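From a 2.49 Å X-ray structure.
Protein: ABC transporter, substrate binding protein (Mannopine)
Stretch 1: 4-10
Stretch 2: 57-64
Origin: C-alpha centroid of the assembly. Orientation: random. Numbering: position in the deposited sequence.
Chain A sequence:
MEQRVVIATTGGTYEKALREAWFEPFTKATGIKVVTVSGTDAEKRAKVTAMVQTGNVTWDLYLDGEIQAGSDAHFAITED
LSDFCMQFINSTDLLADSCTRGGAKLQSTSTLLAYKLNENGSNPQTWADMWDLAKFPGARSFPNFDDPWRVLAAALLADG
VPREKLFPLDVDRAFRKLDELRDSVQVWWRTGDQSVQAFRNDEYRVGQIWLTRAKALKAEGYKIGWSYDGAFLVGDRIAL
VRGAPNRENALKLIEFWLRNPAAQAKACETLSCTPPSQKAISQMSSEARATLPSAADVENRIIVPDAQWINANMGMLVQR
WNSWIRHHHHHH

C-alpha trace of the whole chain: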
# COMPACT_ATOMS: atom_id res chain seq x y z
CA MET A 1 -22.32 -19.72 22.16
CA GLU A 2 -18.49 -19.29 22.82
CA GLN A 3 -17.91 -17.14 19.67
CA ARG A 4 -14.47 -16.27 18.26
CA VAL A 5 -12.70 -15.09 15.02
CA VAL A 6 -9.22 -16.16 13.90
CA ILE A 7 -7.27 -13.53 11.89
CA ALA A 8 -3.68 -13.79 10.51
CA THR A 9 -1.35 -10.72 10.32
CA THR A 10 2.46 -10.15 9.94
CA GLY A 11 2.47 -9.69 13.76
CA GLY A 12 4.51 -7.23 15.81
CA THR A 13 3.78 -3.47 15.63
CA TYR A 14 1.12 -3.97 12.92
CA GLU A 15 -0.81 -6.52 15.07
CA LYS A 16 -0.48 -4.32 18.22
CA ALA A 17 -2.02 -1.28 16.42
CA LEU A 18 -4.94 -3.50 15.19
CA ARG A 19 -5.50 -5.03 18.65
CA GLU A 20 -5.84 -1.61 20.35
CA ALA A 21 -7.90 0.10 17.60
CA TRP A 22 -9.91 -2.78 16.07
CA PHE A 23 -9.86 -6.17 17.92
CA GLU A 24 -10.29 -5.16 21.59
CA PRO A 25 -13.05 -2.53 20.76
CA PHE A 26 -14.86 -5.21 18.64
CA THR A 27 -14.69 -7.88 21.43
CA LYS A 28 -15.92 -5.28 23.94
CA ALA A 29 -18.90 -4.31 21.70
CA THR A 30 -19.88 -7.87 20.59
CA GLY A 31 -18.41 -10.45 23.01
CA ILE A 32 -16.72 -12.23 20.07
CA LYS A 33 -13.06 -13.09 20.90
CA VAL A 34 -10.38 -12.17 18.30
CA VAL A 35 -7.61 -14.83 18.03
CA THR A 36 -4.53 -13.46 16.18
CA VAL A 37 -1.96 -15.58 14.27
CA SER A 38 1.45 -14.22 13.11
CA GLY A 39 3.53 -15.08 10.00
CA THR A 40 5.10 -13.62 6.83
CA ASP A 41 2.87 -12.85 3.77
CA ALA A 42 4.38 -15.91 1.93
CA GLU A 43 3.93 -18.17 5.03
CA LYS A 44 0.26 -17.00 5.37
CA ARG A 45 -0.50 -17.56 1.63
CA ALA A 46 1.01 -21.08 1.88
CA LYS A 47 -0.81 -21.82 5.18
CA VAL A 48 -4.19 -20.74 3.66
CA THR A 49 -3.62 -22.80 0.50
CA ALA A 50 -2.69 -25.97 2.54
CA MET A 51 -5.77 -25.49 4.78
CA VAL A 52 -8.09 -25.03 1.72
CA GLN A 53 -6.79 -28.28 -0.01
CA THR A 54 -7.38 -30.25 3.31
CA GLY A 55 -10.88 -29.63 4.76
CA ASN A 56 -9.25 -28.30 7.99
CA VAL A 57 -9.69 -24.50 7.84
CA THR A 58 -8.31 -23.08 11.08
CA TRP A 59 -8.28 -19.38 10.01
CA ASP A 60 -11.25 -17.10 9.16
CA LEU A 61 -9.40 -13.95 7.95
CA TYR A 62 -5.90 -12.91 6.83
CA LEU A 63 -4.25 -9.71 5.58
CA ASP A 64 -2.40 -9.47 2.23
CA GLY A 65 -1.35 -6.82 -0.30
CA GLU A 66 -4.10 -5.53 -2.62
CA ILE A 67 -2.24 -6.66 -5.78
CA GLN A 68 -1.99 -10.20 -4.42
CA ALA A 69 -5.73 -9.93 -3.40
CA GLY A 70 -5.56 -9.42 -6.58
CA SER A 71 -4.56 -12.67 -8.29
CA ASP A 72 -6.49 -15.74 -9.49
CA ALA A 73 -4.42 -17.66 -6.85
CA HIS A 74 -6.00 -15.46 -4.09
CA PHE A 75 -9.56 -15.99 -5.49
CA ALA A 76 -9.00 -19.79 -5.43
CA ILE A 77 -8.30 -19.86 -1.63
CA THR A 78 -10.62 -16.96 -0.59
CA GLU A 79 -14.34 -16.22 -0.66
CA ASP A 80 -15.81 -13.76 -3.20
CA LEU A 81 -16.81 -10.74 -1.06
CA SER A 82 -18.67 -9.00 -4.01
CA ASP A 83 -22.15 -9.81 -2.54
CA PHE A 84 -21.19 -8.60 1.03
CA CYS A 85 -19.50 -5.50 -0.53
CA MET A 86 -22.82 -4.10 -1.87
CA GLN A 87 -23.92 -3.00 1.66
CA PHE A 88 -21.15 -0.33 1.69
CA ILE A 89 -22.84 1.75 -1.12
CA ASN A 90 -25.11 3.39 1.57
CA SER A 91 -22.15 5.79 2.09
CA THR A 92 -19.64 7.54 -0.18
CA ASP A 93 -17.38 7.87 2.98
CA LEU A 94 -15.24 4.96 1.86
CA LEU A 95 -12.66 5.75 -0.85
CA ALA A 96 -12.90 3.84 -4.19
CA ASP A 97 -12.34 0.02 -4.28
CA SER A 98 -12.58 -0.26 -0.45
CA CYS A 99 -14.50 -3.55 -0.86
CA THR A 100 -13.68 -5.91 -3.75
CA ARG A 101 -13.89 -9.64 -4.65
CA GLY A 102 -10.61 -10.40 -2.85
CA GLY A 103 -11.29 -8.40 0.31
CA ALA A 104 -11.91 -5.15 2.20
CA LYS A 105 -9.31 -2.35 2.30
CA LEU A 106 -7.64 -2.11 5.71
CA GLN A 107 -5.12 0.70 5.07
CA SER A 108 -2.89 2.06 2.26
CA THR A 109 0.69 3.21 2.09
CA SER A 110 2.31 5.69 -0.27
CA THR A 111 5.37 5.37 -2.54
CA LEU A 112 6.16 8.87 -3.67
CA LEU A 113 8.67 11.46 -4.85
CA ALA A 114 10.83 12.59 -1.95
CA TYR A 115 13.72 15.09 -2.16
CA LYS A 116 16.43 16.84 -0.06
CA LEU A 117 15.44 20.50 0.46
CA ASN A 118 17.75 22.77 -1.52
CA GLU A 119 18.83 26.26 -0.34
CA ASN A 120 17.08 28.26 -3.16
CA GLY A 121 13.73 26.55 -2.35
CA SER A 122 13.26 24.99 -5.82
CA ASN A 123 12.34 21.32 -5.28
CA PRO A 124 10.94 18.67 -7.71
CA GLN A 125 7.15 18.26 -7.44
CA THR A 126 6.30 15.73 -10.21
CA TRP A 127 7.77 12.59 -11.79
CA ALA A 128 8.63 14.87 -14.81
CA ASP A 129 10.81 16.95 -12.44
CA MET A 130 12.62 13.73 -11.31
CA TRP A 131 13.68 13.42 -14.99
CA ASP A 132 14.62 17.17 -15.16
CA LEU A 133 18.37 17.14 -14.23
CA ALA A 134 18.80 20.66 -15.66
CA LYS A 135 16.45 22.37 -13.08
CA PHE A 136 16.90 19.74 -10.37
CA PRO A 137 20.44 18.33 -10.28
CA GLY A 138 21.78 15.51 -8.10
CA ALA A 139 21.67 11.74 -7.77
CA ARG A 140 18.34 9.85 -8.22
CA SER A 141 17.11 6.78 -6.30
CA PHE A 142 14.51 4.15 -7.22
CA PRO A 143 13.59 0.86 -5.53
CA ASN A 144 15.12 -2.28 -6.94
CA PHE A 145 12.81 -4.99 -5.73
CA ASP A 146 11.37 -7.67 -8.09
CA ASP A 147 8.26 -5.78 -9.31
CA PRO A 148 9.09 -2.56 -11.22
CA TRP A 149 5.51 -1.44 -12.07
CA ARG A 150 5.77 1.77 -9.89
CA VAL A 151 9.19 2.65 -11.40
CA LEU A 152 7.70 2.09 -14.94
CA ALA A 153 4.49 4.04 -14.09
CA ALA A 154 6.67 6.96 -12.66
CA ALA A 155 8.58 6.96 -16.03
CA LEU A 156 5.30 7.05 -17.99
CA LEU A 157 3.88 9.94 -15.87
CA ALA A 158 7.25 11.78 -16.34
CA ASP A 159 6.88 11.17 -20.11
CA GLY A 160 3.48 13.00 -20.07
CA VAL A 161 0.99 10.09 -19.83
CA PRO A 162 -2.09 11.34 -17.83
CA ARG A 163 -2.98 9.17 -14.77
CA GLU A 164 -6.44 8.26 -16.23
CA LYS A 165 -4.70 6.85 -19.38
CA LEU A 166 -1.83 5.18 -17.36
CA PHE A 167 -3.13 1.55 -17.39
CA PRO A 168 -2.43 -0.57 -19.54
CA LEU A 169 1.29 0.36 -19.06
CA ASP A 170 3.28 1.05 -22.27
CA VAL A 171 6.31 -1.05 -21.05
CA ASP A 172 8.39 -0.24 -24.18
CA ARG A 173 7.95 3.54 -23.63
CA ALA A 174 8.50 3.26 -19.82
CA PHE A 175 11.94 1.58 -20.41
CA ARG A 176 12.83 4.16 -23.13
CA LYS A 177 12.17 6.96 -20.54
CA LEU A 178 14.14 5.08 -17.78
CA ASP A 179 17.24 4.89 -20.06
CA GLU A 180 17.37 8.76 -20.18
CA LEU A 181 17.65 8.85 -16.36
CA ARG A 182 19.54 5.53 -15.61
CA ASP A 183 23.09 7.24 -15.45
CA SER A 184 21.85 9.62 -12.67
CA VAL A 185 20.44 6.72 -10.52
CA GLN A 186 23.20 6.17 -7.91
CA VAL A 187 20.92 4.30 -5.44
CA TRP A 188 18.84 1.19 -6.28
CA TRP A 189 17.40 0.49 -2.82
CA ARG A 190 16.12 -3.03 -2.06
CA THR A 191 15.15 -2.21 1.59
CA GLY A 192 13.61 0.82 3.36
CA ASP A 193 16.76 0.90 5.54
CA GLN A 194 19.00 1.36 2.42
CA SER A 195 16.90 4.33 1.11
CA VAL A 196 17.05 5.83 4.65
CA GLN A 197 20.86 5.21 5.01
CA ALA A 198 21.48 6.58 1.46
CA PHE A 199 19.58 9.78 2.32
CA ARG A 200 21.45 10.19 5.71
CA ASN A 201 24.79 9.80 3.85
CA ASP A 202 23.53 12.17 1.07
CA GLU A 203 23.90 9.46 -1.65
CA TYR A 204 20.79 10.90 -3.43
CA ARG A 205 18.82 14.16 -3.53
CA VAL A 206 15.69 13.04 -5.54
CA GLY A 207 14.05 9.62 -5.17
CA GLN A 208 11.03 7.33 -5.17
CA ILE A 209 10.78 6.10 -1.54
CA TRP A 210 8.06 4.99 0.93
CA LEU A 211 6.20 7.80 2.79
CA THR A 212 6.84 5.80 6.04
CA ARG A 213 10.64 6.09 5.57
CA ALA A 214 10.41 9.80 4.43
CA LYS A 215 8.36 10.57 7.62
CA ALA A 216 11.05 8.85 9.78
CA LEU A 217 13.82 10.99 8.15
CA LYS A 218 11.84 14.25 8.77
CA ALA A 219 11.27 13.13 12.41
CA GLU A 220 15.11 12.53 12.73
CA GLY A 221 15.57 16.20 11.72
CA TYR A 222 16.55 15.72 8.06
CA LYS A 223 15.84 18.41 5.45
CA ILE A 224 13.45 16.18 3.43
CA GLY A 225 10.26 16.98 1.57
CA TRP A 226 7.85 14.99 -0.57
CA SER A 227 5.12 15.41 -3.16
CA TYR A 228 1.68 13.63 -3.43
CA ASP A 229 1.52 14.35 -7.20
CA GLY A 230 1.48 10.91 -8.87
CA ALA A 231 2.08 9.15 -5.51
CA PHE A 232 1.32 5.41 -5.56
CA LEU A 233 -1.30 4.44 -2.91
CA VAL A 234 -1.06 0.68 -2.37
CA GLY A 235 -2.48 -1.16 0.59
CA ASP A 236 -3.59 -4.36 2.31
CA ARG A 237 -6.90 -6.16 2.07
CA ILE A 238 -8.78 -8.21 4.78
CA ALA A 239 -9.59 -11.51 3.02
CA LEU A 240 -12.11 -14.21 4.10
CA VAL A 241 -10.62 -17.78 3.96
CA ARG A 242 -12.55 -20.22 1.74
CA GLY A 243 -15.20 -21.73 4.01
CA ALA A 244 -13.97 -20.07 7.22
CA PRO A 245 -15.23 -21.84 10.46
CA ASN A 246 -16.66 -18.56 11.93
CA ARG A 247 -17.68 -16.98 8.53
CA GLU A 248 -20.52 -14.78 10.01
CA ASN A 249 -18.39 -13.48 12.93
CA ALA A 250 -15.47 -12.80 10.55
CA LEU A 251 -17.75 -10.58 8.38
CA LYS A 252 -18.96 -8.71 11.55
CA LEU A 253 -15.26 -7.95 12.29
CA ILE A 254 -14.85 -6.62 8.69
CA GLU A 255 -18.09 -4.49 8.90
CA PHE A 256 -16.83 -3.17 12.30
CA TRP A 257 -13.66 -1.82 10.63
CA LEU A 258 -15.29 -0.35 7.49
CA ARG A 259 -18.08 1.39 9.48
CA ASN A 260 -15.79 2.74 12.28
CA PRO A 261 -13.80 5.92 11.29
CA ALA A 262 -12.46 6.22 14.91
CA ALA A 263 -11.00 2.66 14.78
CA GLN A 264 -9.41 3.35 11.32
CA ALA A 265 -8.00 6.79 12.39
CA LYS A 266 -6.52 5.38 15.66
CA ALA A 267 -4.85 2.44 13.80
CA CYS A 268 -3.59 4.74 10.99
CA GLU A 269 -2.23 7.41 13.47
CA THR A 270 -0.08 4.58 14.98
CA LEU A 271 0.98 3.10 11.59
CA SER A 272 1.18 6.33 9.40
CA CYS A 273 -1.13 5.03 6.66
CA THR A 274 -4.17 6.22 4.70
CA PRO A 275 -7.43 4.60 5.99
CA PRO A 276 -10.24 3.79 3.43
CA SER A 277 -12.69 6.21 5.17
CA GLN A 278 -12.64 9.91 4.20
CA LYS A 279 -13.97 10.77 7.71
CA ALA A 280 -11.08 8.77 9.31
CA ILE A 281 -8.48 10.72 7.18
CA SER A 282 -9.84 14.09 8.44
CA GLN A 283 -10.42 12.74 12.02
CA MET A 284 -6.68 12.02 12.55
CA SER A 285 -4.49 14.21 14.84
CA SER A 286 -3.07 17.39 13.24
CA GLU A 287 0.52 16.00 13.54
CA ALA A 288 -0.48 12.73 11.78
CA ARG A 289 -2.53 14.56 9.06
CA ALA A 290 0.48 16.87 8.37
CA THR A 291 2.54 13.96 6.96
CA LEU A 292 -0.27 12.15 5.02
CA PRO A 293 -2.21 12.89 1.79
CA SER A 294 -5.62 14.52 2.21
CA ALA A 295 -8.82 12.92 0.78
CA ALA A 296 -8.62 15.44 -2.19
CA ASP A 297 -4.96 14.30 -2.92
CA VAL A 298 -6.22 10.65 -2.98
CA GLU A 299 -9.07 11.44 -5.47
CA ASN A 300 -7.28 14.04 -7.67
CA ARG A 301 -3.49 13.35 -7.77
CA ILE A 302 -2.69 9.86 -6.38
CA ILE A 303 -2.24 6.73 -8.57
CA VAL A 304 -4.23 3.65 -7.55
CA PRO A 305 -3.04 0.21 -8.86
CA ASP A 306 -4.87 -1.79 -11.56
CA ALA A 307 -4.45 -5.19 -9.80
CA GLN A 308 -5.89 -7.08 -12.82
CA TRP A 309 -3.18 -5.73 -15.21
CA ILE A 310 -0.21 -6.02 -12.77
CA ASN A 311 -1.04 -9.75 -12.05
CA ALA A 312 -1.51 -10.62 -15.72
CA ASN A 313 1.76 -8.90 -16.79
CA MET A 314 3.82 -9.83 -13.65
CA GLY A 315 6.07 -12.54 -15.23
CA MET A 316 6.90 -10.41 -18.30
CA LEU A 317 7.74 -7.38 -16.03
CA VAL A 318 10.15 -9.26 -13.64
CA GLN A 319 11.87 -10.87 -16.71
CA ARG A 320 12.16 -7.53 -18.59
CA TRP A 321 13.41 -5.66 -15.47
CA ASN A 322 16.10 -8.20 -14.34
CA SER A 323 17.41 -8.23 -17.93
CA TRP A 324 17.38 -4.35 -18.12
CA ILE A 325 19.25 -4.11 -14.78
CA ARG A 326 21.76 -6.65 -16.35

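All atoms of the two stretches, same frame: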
# COMPACT_ATOMS: atom_id res chain seq x y z
N ARG A 4 -15.82 -16.73 18.57
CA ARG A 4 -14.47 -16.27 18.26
C ARG A 4 -14.28 -16.06 16.75
O ARG A 4 -15.14 -16.45 15.94
CB ARG A 4 -13.40 -17.21 18.84
CG ARG A 4 -13.52 -18.67 18.43
CD ARG A 4 -12.52 -19.57 19.14
NE ARG A 4 -11.74 -20.35 18.19
CZ ARG A 4 -10.43 -20.58 18.28
NH1 ARG A 4 -9.73 -20.09 19.30
NH2 ARG A 4 -9.81 -21.30 17.35
N VAL A 5 -13.16 -15.38 16.38
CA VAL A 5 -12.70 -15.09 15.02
C VAL A 5 -11.20 -15.27 15.02
O VAL A 5 -10.53 -14.69 15.88
CB VAL A 5 -13.02 -13.66 14.48
CG1 VAL A 5 -12.75 -13.58 12.99
CG2 VAL A 5 -14.43 -13.22 14.78
N VAL A 6 -10.66 -15.99 14.03
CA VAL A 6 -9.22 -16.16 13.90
C VAL A 6 -8.72 -15.39 12.67
O VAL A 6 -9.16 -15.65 11.56
CB VAL A 6 -8.72 -17.63 13.98
CG1 VAL A 6 -9.55 -18.58 13.15
CG2 VAL A 6 -7.22 -17.75 13.67
N ILE A 7 -7.85 -14.39 12.91
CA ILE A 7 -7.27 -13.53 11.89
C ILE A 7 -5.74 -13.66 11.87
O ILE A 7 -5.12 -13.67 12.94
CB ILE A 7 -7.77 -12.03 12.00
CG1 ILE A 7 -7.29 -11.16 10.79
CG2 ILE A 7 -7.41 -11.38 13.34
CD1 ILE A 7 -8.02 -9.84 10.58
N ALA A 8 -5.13 -13.74 10.66
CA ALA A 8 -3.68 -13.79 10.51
C ALA A 8 -3.13 -12.45 10.00
O ALA A 8 -3.69 -11.86 9.07
CB ALA A 8 -3.27 -14.92 9.58
N THR A 9 -2.05 -11.98 10.64
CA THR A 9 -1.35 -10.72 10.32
C THR A 9 0.16 -11.03 10.28
O THR A 9 0.55 -12.16 10.59
CB THR A 9 -1.68 -9.61 11.38
OG1 THR A 9 -1.07 -9.90 12.63
CG2 THR A 9 -3.18 -9.37 11.57
N THR A 10 1.00 -10.01 9.95
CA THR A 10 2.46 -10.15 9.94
C THR A 10 3.01 -10.10 11.38
O THR A 10 4.19 -10.40 11.59
CB THR A 10 3.15 -9.13 9.04
OG1 THR A 10 2.76 -7.80 9.45
CG2 THR A 10 2.89 -9.37 7.57
N VAL A 57 -9.83 -25.94 7.84
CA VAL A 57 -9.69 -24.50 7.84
C VAL A 57 -9.63 -24.06 9.29
O VAL A 57 -10.62 -24.20 10.02
CB VAL A 57 -10.82 -23.78 7.06
CG1 VAL A 57 -10.49 -23.66 5.58
CG2 VAL A 57 -12.17 -24.47 7.27
N THR A 58 -8.47 -23.56 9.73
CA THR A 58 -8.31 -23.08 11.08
C THR A 58 -8.62 -21.59 11.15
O THR A 58 -9.29 -21.16 12.09
CB THR A 58 -6.95 -23.48 11.64
OG1 THR A 58 -6.88 -24.91 11.68
CG2 THR A 58 -6.70 -22.95 13.07
N TRP A 59 -8.19 -20.83 10.13
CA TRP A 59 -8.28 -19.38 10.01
C TRP A 59 -9.55 -18.90 9.31
O TRP A 59 -10.05 -19.58 8.41
CB TRP A 59 -7.06 -18.82 9.28
CG TRP A 59 -5.70 -19.14 9.85
CD1 TRP A 59 -5.41 -19.78 11.02
CD2 TRP A 59 -4.44 -18.80 9.25
NE1 TRP A 59 -4.05 -19.87 11.18
CE2 TRP A 59 -3.43 -19.27 10.12
CE3 TRP A 59 -4.07 -18.13 8.06
CZ2 TRP A 59 -2.07 -19.12 9.83
CZ3 TRP A 59 -2.73 -17.95 7.78
CH2 TRP A 59 -1.74 -18.43 8.67
N ASP A 60 -10.06 -17.73 9.72
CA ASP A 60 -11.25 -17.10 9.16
C ASP A 60 -10.85 -15.95 8.22
O ASP A 60 -11.45 -15.78 7.15
CB ASP A 60 -12.13 -16.53 10.29
CG ASP A 60 -12.70 -17.57 11.22
OD1 ASP A 60 -13.57 -18.33 10.79
OD2 ASP A 60 -12.31 -17.58 12.40
N LEU A 61 -9.87 -15.14 8.66
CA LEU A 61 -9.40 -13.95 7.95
C LEU A 61 -7.89 -13.88 7.95
O LEU A 61 -7.25 -14.39 8.86
CB LEU A 61 -9.94 -12.67 8.60
CG LEU A 61 -11.45 -12.44 8.66
CD1 LEU A 61 -11.78 -11.36 9.67
CD2 LEU A 61 -12.02 -12.09 7.31
N TYR A 62 -7.33 -13.22 6.94
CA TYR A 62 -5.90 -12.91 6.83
C TYR A 62 -5.68 -11.62 6.04
O TYR A 62 -6.53 -11.24 5.23
CB TYR A 62 -5.05 -14.09 6.31
CG TYR A 62 -5.13 -14.37 4.82
CD1 TYR A 62 -6.19 -15.11 4.29
CD2 TYR A 62 -4.13 -13.94 3.96
CE1 TYR A 62 -6.25 -15.40 2.92
CE2 TYR A 62 -4.19 -14.21 2.59
CZ TYR A 62 -5.25 -14.96 2.08
OH TYR A 62 -5.33 -15.23 0.73
N LEU A 63 -4.58 -10.92 6.32
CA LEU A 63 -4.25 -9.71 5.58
C LEU A 63 -3.25 -10.03 4.48
O LEU A 63 -2.37 -10.86 4.68
CB LEU A 63 -3.68 -8.60 6.50
CG LEU A 63 -4.52 -8.15 7.70
CD1 LEU A 63 -3.72 -7.22 8.58
CD2 LEU A 63 -5.81 -7.46 7.26
N ASP A 64 -3.35 -9.36 3.34
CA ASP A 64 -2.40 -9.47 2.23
C ASP A 64 -2.48 -8.23 1.36
O ASP A 64 -3.51 -7.56 1.36
CB ASP A 64 -2.66 -10.74 1.38
CG ASP A 64 -1.40 -11.34 0.75
OD1 ASP A 64 -0.36 -10.63 0.67
OD2 ASP A 64 -1.46 -12.53 0.34

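Residues 4-9 and 61-64 form neighbouring parallel strands, their N-to-C directions 18° apart and their axes 4.4 Å apart at closest approach. Ile 7 pairs with Leu 61 (CA to CA 4.5 Å) and Ala 8 with Tyr 62 (CA to CA 4.4 Å). The hydrogen bonds follow the staggered pattern of a parallel ladder, in which alternate residues of one strand bond to the other: Leu 61 N donates to Val 6 O (3.0 Å), Ala 8 N to Leu 61 O (2.9 Å), and Leu 63 N to Ala 8 O (3.0 Å). Two CA-H...O contacts, Ile 7 CA to Leu 61 O (3.1 Å) and Tyr 62 CA to Ala 8 O (3.3 Å), supplement the ladder at carbonyls that already accept an N-H.

Just before the second strand, Asp 60 extends the bonding with both backbone and side chain. Asp 60 N donates to Val 6 O (2.9 Å), so that this carbonyl accepts two hydrogen bonds, while Asp 60 OD2 receives Val 6 N (2.8 Å, nearly linear at 166°). The side chain thus supplies the acceptor for an amide at the start of the pairing; OD1 is hydrogen-bonded elsewhere in the structure.

The side chains divide between the faces of the sheet. On the Ile 7 and Leu 61 face, Ile 7 CG1 packs on Leu 61 CB (3.8 Å), and Val 5 CG1 approaches Leu 61 CD1 (4.1 Å). On the other, Ala 8 CB meets Tyr 62 CB (3.8 Å), although the end of the tyrosine side chain leads away. The small Ala 8 methyl also lies over the Trp 59 indole, its CB 3.8 Å from the centroid of the six-membered ring and 20° off the normal, a CH-pi contact. Val 6 CG2 adds an apolar contact to Trp 59 CD1 (3.8 Å).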